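Local coordinates for isocitrate dehydrogenase [NAD] subunit 1, mitochondrial (Saccharomyces cerevisiae, PDB 3BLX), which catalyses, as one of the two kinds of subunit in an allosteric octamer, the NAD-dependent oxidative decarboxylation of isocitrate to 2-oxoglutarate in the citric acid cycle, at residues Val67-Lys71 and Ala96-Leu101; Met154-Glu160 and Asp191-Ile197. The contacts are given in a common frame with arbitrary orientation. Numbering follows the deposited sequence.

Interaction 1 of 2, residues Val67-Lys71 and Ala96-Leu101; sequences VESLK and ALRKQL
A buried, largely apolar packing of one helix against another and the loop after it joins two parts of the isocitrate/isopropylmalate dehydrogenase fold: Val-67 to Lys-71 form one turn of helix 60-73, and Ala-96 to Leu-101 run from helix 92-99 into the loop that follows. Residues 67-71 are regular alpha helix, with Lys-71 N bonded to Val-67 O at 2.9 Å. Opposite, Gln-100 N reaches Ala-96 O at 2.8 Å, the Leu-101 N to Leu-97 O bond is weak at 3.4 Å, and the backbone opens at Leu-101 (phi/psi -103/-6). The CA atoms approach most closely at Val-67 and Leu-97, 6.9 Å apart, and 299 Å² is buried. Val-67 (chi1 t) points toward the second segment and divides its methyls: CG2 lies 3.6 Å from Ala-96 CB, while CG1 lies 4.3 Å from Leu-101 CD2. One helical turn on, Leu-70 (mt) sets CD1 4.0 Å from Leu-97 CD1 and CB 3.8 Å from Leu-101 CD1. Leu-101, also mt, thus fits against Val-67, Leu-70 and Lys-71, and outside the pair it touches Tyr-266. Arg-98, whose side chain does not reach residues 67-71, probably binds the substrate; it donates to Asn-131 O and Gly-89 O and makes a cation-pi contact with Phe-136. At the edge, Gln-100 OE1 meets Val-67 CG1 at 3.5 Å. The aliphatic part of Lys-71 crosses Leu-101, with Lys-71 CG 3.8 Å from Leu-101 CD2. Beyond it, Lys-71 NZ makes a long salt bridge to Glu-68 OE2 at 3.8 Å.

Interaction 2 of 2, residues Met154-Glu160 and Asp191-Ile197; sequences MTRPKTE and DGLFRNI
Extended at Met-154 and Thr-155, which pair in an antiparallel ladder with a strand of the subunit 2 chain, as in the intersubunit clasp of this family, the chain turns into helix 156-172. The first turn of this helix packs on residues 191-197 of helix 190-205 with axes 9.9 Å apart and a signed crossing angle of -40°. The CA atoms pair as Arg-156 with Leu-193 (7.3 Å), Thr-159 with Phe-194 (6.4 Å) and Glu-160 with Ile-197 (6.6 Å). Thr-155 is the N-cap: Lys-158 N donates weakly to its OG1 (3.4 Å), which also bonds Glu-133. Met-154 (chi1 t) sends SD to 3.9 Å from Phe-194 CD1, an oblique Met-aromatic contact, and sets CG 4.0 Å from Leu-193 CD2; its CE reaches Asp-191 OD1 at 3.6 Å. Asp-191 OD2 accepts from the backbone N of Lys-183, a residue probably critical for catalysis. Ile-197 (mt) inserts CD1 between Thr-159 OG1 at 3.5 Å and Arg-156 CB at 3.7 Å, lying over one guanidinium face. Arg-156 NE is salt-bridged to Glu-160 OE2 at 3.4 Å, and Glu-160 CG rests 3.8 Å from Ile-197 CG2.

The two contacts follow one another along the chain, interaction 1 closing before interaction 2 opens. Their centres are 25 Å apart and their nearest atoms about 7 Å, so they do not touch, yet both border residues assigned to the active site by similarity. Interaction 1 contains Arg-98, and its Leu-97 side chain lies about 10 Å from that of Arg-129, the other probable substrate-binding arginine. In interaction 2, the side chain of Phe-194 lies about 8 Å from that of Arg-129, and the side chain of Asp-191 about 3 Å from that of Lys-183. Interaction 2 also meets subunit 2, so it connects the surroundings of Lys-183 with the heteromeric interface.

Interaction 1 of 2, residues Val67-Lys71 and Ala96-Leu101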
loop_
_atom_site.group_PDB
_atom_site.type_symbol
_atom_site.label_atom_id
_atom_site.label_comp_id
_atom_site.label_asym_id
_atom_site.label_seq_id
_atom_site.Cartn_x
_atom_site.Cartn_y
_atom_site.Cartn_z
ATOM N N VAL E 67 -6.871 12.400 18.134
ATOM C CA VAL E 67 -6.188 11.880 16.971
ATOM C C VAL E 67 -7.221 11.627 15.887
ATOM O O VAL E 67 -7.051 12.050 14.750
ATOM C CB VAL E 67 -5.361 10.589 17.307
ATOM C CG1 VAL E 67 -4.842 9.902 16.053
ATOM C CG2 VAL E 67 -4.205 10.939 18.200
ATOM N N GLU E 68 -8.310 10.973 16.256
ATOM C CA GLU E 68 -9.371 10.635 15.317
ATOM C C GLU E 68 -10.013 11.894 14.705
ATOM O O GLU E 68 -10.296 11.942 13.500
ATOM C CB GLU E 68 -10.404 9.729 15.996
ATOM C CG GLU E 68 -10.864 8.536 15.119
ATOM C CD GLU E 68 -9.695 7.738 14.492
ATOM O OE1 GLU E 68 -9.781 7.407 13.289
ATOM O OE2 GLU E 68 -8.692 7.433 15.184
ATOM N N SER E 69 -10.201 12.916 15.532
ATOM C CA SER E 69 -10.699 14.187 15.055
ATOM C C SER E 69 -9.730 14.859 14.088
ATOM O O SER E 69 -10.160 15.386 13.065
ATOM C CB SER E 69 -11.020 15.095 16.235
ATOM O OG SER E 69 -11.472 16.359 15.800
ATOM N N LEU E 70 -8.429 14.831 14.395
ATOM C CA LEU E 70 -7.423 15.372 13.482
ATOM C C LEU E 70 -7.338 14.614 12.175
ATOM O O LEU E 70 -7.124 15.215 11.140
ATOM C CB LEU E 70 -6.070 15.431 14.120
ATOM C CG LEU E 70 -5.908 16.679 14.987
ATOM C CD1 LEU E 70 -4.732 16.508 15.910
ATOM C CD2 LEU E 70 -5.747 17.924 14.143
ATOM N N LYS E 71 -7.543 13.303 12.213
ATOM C CA LYS E 71 -7.533 12.534 10.995
ATOM C C LYS E 71 -8.649 12.966 10.045
ATOM O O LYS E 71 -8.458 12.987 8.820
ATOM C CB LYS E 71 -7.610 11.050 11.309
ATOM C CG LYS E 71 -6.239 10.461 11.592
ATOM C CD LYS E 71 -6.281 9.233 12.497
ATOM C CE LYS E 71 -6.213 7.932 11.728
ATOM N NZ LYS E 71 -5.940 6.846 12.693
ATOM N N ALA E 96 1.201 10.741 20.454
ATOM C CA ALA E 96 0.209 10.328 19.466
ATOM C C ALA E 96 0.296 11.163 18.186
ATOM O O ALA E 96 0.279 10.622 17.087
ATOM C CB ALA E 96 -1.159 10.382 20.056
ATOM N N LEU E 97 0.402 12.475 18.341
ATOM C CA LEU E 97 0.533 13.378 17.208
ATOM C C LEU E 97 1.793 13.089 16.424
ATOM O O LEU E 97 1.848 13.254 15.219
ATOM C CB LEU E 97 0.558 14.840 17.666
ATOM C CG LEU E 97 -0.779 15.581 17.766
ATOM C CD1 LEU E 97 -1.914 14.649 18.013
ATOM C CD2 LEU E 97 -0.693 16.610 18.859
ATOM N N ARG E 98 2.820 12.644 17.113
ATOM C CA ARG E 98 4.091 12.419 16.460
ATOM C C ARG E 98 4.182 10.997 15.854
ATOM O O ARG E 98 4.666 10.825 14.750
ATOM C CB ARG E 98 5.213 12.772 17.442
ATOM C CG ARG E 98 6.338 11.802 17.513
ATOM C CD ARG E 98 7.139 11.963 18.783
ATOM N NE ARG E 98 7.358 13.364 19.121
ATOM C CZ ARG E 98 7.115 13.877 20.324
ATOM N NH1 ARG E 98 6.673 13.104 21.304
ATOM N NH2 ARG E 98 7.325 15.162 20.545
ATOM N N LYS E 99 3.684 9.988 16.561
ATOM C CA LYS E 99 3.727 8.602 16.055
ATOM C C LYS E 99 2.613 8.277 15.069
ATOM O O LYS E 99 2.861 7.611 14.083
ATOM C CB LYS E 99 3.671 7.548 17.179
ATOM C CG LYS E 99 4.609 7.747 18.358
ATOM C CD LYS E 99 6.053 7.444 18.059
ATOM C CE LYS E 99 6.916 7.561 19.332
ATOM N NZ LYS E 99 8.363 7.776 19.026
ATOM N N GLN E 100 1.391 8.715 15.351
ATOM C CA GLN E 100 0.267 8.376 14.491
ATOM C C GLN E 100 0.063 9.353 13.346
ATOM O O GLN E 100 -0.328 8.950 12.260
ATOM C CB GLN E 100 -1.026 8.244 15.288
ATOM C CG GLN E 100 -1.044 7.076 16.233
ATOM C CD GLN E 100 -2.366 6.944 16.940
ATOM O OE1 GLN E 100 -3.396 6.707 16.304
ATOM N NE2 GLN E 100 -2.352 7.099 18.269
ATOM N N LEU E 101 0.325 10.636 13.569
ATOM C CA LEU E 101 0.057 11.606 12.513
ATOM C C LEU E 101 1.333 12.030 11.807
ATOM O O LEU E 101 1.295 12.762 10.834
ATOM C CB LEU E 101 -0.646 12.826 13.076
ATOM C CG LEU E 101 -2.001 12.585 13.688
ATOM C CD1 LEU E 101 -2.588 13.949 13.955
ATOM C CD2 LEU E 101 -2.868 11.748 12.727
#

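Interaction 2 of 2, residues Met154-Glu160 and Asp191-Ile197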
loop_
_atom_site.group_PDB
_atom_site.type_symbol
_atom_site.label_atom_id
_atom_site.label_comp_id
_atom_site.label_asym_id
_atom_site.label_seq_id
_atom_site.Cartn_x
_atom_site.Cartn_y
_atom_site.Cartn_z
ATOM N N MET E 154 19.495 9.073 14.692
ATOM C CA MET E 154 19.420 10.225 13.817
ATOM C C MET E 154 19.497 9.606 12.435
ATOM O O MET E 154 20.437 8.868 12.144
ATOM C CB MET E 154 20.646 11.119 14.041
ATOM C CG MET E 154 20.900 12.191 12.973
ATOM S SD MET E 154 20.263 13.807 13.465
ATOM C CE MET E 154 20.716 13.881 15.216
ATOM N N THR E 155 18.516 9.869 11.582
ATOM C CA THR E 155 18.502 9.207 10.277
ATOM C C THR E 155 18.404 10.213 9.155
ATOM O O THR E 155 17.830 11.275 9.315
ATOM C CB THR E 155 17.344 8.194 10.124
ATOM O OG1 THR E 155 16.150 8.858 9.674
ATOM C CG2 THR E 155 17.073 7.449 11.425
ATOM N N ARG E 156 18.927 9.858 7.998
ATOM C CA ARG E 156 19.024 10.819 6.918
ATOM C C ARG E 156 17.657 11.205 6.324
ATOM O O ARG E 156 17.409 12.373 6.022
ATOM C CB ARG E 156 20.051 10.368 5.848
ATOM C CG ARG E 156 19.484 9.823 4.558
ATOM C CD ARG E 156 20.591 9.578 3.516
ATOM N NE ARG E 156 21.372 10.782 3.223
ATOM C CZ ARG E 156 22.639 10.972 3.608
ATOM N NH1 ARG E 156 23.304 10.017 4.296
ATOM N NH2 ARG E 156 23.253 12.122 3.299
ATOM N N PRO E 157 16.741 10.242 6.177
ATOM C CA PRO E 157 15.438 10.675 5.648
ATOM C C PRO E 157 14.723 11.658 6.579
ATOM O O PRO E 157 14.166 12.644 6.095
ATOM C CB PRO E 157 14.633 9.368 5.541
ATOM C CG PRO E 157 15.668 8.276 5.558
ATOM C CD PRO E 157 16.789 8.787 6.416
ATOM N N LYS E 158 14.732 11.407 7.886
ATOM C CA LYS E 158 14.117 12.366 8.794
ATOM C C LYS E 158 14.838 13.711 8.725
ATOM O O LYS E 158 14.192 14.761 8.750
ATOM C CB LYS E 158 14.052 11.856 10.232
ATOM C CG LYS E 158 12.723 11.265 10.619
ATOM C CD LYS E 158 12.612 9.793 10.281
ATOM C CE LYS E 158 11.387 9.167 10.959
ATOM N NZ LYS E 158 11.482 9.188 12.457
ATOM N N THR E 159 16.163 13.711 8.608
ATOM C CA THR E 159 16.830 15.011 8.576
ATOM C C THR E 159 16.719 15.746 7.242
ATOM O O THR E 159 16.793 16.971 7.185
ATOM C CB THR E 159 18.255 15.041 9.241
ATOM O OG1 THR E 159 19.195 15.637 8.352
ATOM C CG2 THR E 159 18.707 13.708 9.584
ATOM N N GLU E 160 16.500 14.998 6.173
ATOM C CA GLU E 160 16.206 15.609 4.880
ATOM C C GLU E 160 14.860 16.346 4.884
ATOM O O GLU E 160 14.776 17.484 4.410
ATOM C CB GLU E 160 16.257 14.564 3.768
ATOM C CG GLU E 160 17.694 14.182 3.343
ATOM C CD GLU E 160 17.724 13.127 2.216
ATOM O OE1 GLU E 160 16.641 12.797 1.663
ATOM O OE2 GLU E 160 18.831 12.628 1.892
ATOM N N ASP E 191 25.531 14.181 14.624
ATOM C CA ASP E 191 25.293 15.604 14.413
ATOM C C ASP E 191 26.113 16.103 13.221
ATOM O O ASP E 191 25.817 17.151 12.653
ATOM C CB ASP E 191 25.544 16.420 15.694
ATOM C CG ASP E 191 24.368 16.343 16.687
ATOM O OD1 ASP E 191 23.611 15.333 16.678
ATOM O OD2 ASP E 191 24.201 17.294 17.483
ATOM N N GLY E 192 27.127 15.332 12.832
ATOM C CA GLY E 192 27.829 15.577 11.583
ATOM C C GLY E 192 26.894 15.360 10.403
ATOM O O GLY E 192 26.799 16.187 9.495
ATOM N N LEU E 193 26.183 14.238 10.426
ATOM C CA LEU E 193 25.154 13.943 9.432
ATOM C C LEU E 193 24.150 15.082 9.283
ATOM O O LEU E 193 23.819 15.513 8.173
ATOM C CB LEU E 193 24.409 12.687 9.853
ATOM C CG LEU E 193 23.360 12.106 8.911
ATOM C CD1 LEU E 193 24.028 11.621 7.653
ATOM C CD2 LEU E 193 22.620 10.961 9.576
ATOM N N PHE E 194 23.669 15.558 10.428
ATOM C CA PHE E 194 22.731 16.671 10.477
ATOM C C PHE E 194 23.248 17.966 9.815
ATOM O O PHE E 194 22.605 18.499 8.904
ATOM C CB PHE E 194 22.340 16.959 11.922
ATOM C CG PHE E 194 21.166 17.884 12.041
ATOM C CD1 PHE E 194 19.858 17.386 11.983
ATOM C CD2 PHE E 194 21.365 19.254 12.186
ATOM C CE1 PHE E 194 18.770 18.242 12.074
ATOM C CE2 PHE E 194 20.274 20.120 12.275
ATOM C CZ PHE E 194 18.975 19.615 12.213
ATOM N N ARG E 195 24.386 18.479 10.288
ATOM C CA ARG E 195 25.040 19.642 9.686
ATOM C C ARG E 195 25.301 19.473 8.197
ATOM O O ARG E 195 25.077 20.399 7.415
ATOM C CB ARG E 195 26.379 19.905 10.375
ATOM C CG ARG E 195 27.236 20.945 9.682
ATOM C CD ARG E 195 28.694 20.830 10.111
ATOM N NE ARG E 195 29.272 19.554 9.688
ATOM C CZ ARG E 195 30.254 18.912 10.333
ATOM N NH1 ARG E 195 30.783 19.430 11.447
ATOM N NH2 ARG E 195 30.702 17.741 9.869
ATOM N N ASN E 196 25.785 18.297 7.799
ATOM C CA ASN E 196 26.090 18.060 6.387
ATOM C C ASN E 196 24.863 18.062 5.513
ATOM O O ASN E 196 24.838 18.769 4.502
ATOM C CB ASN E 196 26.835 16.750 6.198
ATOM C CG ASN E 196 28.223 16.812 6.760
ATOM O OD1 ASN E 196 28.769 17.916 6.983
ATOM N ND2 ASN E 196 28.806 15.641 7.028
ATOM N N ILE E 197 23.849 17.283 5.899
ATOM C CA ILE E 197 22.640 17.215 5.108
ATOM C C ILE E 197 22.007 18.594 4.942
ATOM O O ILE E 197 21.545 18.928 3.852
ATOM C CB ILE E 197 21.632 16.236 5.687
ATOM C CG1 ILE E 197 22.163 14.812 5.535
ATOM C CG2 ILE E 197 20.290 16.402 4.986
ATOM C CD1 ILE E 197 21.367 13.745 6.328
#